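Local coordinates for PGRP-Hd - Peptidoglycan recognition protein homologue (Alvinella pompejana, PDB 3EP1) that probably recognises bacterial peptidoglycan as a member of the PGRP family of innate immune proteins, which share a fold with N-acetylmuramoyl-L-alanine amidases, at residues A[160-163]-A[164-167]. Numbering follows the deposited sequence.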
loop_
_atom_site.group_PDB
_atom_site.type_symbol
_atom_site.label_atom_id
_atom_site.label_comp_id
_atom_site.label_asym_id
_atom_site.label_seq_id
_atom_site.Cartn_x
_atom_site.Cartn_y
_atom_site.Cartn_z
ATOM N N GLN A 160 -0.260 5.862 27.545
ATOM C CA GLN A 160 -1.564 6.424 27.868
ATOM C C GLN A 160 -2.063 7.363 26.787
ATOM O O GLN A 160 -3.186 7.228 26.306
ATOM C CB GLN A 160 -1.474 7.194 29.177
ATOM C CG GLN A 160 -2.153 6.526 30.356
ATOM C CD GLN A 160 -3.640 6.435 30.172
ATOM O OE1 GLN A 160 -4.254 7.329 29.590
ATOM N NE2 GLN A 160 -4.236 5.362 30.678
ATOM N N ALA A 161 -1.216 8.317 26.411
ATOM C CA ALA A 161 -1.581 9.289 25.395
ATOM C C ALA A 161 -2.014 8.631 24.090
ATOM O O ALA A 161 -2.968 9.071 23.464
ATOM C CB ALA A 161 -0.422 10.256 25.146
ATOM N N PHE A 162 -1.327 7.578 23.674
ATOM C CA PHE A 162 -1.696 6.918 22.430
ATOM C C PHE A 162 -3.019 6.187 22.563
ATOM O O PHE A 162 -3.865 6.254 21.681
ATOM C CB PHE A 162 -0.623 5.920 21.998
ATOM C CG PHE A 162 -0.480 5.804 20.511
ATOM C CD1 PHE A 162 -1.605 5.669 19.699
ATOM C CD2 PHE A 162 0.777 5.860 19.915
ATOM C CE1 PHE A 162 -1.478 5.598 18.318
ATOM C CE2 PHE A 162 0.917 5.787 18.531
ATOM C CZ PHE A 162 -0.210 5.657 17.731
ATOM N N TYR A 163 -3.174 5.468 23.664
ATOM C CA TYR A 163 -4.387 4.712 23.944
ATOM C C TYR A 163 -5.612 5.626 24.016
ATOM O O TYR A 163 -6.662 5.314 23.460
ATOM C CB TYR A 163 -4.231 3.965 25.271
ATOM C CG TYR A 163 -5.449 3.190 25.695
ATOM C CD1 TYR A 163 -5.707 1.921 25.182
ATOM C CD2 TYR A 163 -6.349 3.728 26.608
ATOM C CE1 TYR A 163 -6.832 1.203 25.573
ATOM C CE2 TYR A 163 -7.478 3.023 27.004
ATOM C CZ TYR A 163 -7.713 1.761 26.487
ATOM O OH TYR A 163 -8.825 1.052 26.893
ATOM N N ASP A 164 -5.473 6.749 24.711
ATOM C CA ASP A 164 -6.570 7.701 24.864
ATOM C C ASP A 164 -7.107 8.168 23.526
ATOM O O ASP A 164 -8.316 8.260 23.332
ATOM C CB ASP A 164 -6.107 8.929 25.654
ATOM C CG ASP A 164 -5.955 8.654 27.133
ATOM O OD1 ASP A 164 -5.352 9.502 27.826
ATOM O OD2 ASP A 164 -6.438 7.604 27.601
ATOM N N MET A 165 -6.190 8.461 22.610
ATOM C CA MET A 165 -6.528 8.950 21.278
ATOM C C MET A 165 -7.279 7.972 20.377
ATOM O O MET A 165 -8.211 8.364 19.667
ATOM C CB MET A 165 -5.257 9.400 20.570
ATOM C CG MET A 165 -5.508 9.879 19.167
ATOM S SD MET A 165 -3.979 10.240 18.345
ATOM C CE MET A 165 -3.658 8.633 17.581
ATOM N N LEU A 166 -6.862 6.709 20.375
ATOM C CA LEU A 166 -7.533 5.709 19.542
ATOM C C LEU A 166 -8.880 5.377 20.164
ATOM O O LEU A 166 -9.861 5.125 19.465
ATOM C CB LEU A 166 -6.699 4.435 19.452
ATOM C CG LEU A 166 -5.295 4.622 18.898
ATOM C CD1 LEU A 166 -4.538 3.322 19.023
ATOM C CD2 LEU A 166 -5.378 5.080 17.448
ATOM N N ASP A 167 -8.914 5.391 21.490
ATOM C CA ASP A 167 -10.127 5.077 22.225
ATOM C C ASP A 167 -11.288 6.036 21.973
ATOM O O ASP A 167 -12.448 5.626 22.025
ATOM C CB ASP A 167 -9.824 5.029 23.724
ATOM C CG ASP A 167 -10.980 4.482 24.526
ATOM O OD1 ASP A 167 -12.012 5.169 24.642
ATOM O OD2 ASP A 167 -10.858 3.352 25.032
#
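The ring of Phe-162 meets two side chains of the following turn. Its CE1 lies 3.8 Å from the terminal methyl CE of Met-165, and its CD1 is equally close, 3.8 Å, to CD1 of Leu-166. Met-165 gets its methyl there by running extended as far as the sulfur and then bending at the last torsion (chi3 91°), which swings CE back toward the ring. On another side of the helix, Tyr-163 and Asp-167 run alongside each other in the same direction, ring and carboxylate planes 50° apart, with OD2 of Asp-167 3.6 Å from the Tyr-163 OH. Both have CG anti to their own backbone N and, four residues apart, the two side chains leave the helix in the same direction.

Four i to i+4 backbone bonds set this spacing. The bond from Asp-164 N to Gln-160 O is short (2.8 Å) and nearly straight, and Asp-167 N binds Tyr-163 O at 3.0 Å; the two between them, Met-165 N to Ala-161 O and Leu-166 N to Phe-162 O, are weak.

Further out, Leu-31 of strand 26-33 touches both Phe-162 and Leu-166, Leu-132 of helix 126-141 packs on Phe-162, and Leu-172 in the C-terminal loop touches Met-165 and Leu-166. The result is a short amphipathic alpha-helix, 160-167, its apolar side laid against strand 26-33 of the mixed sheet and helix 126-141 of the PGRP alpha/beta fold.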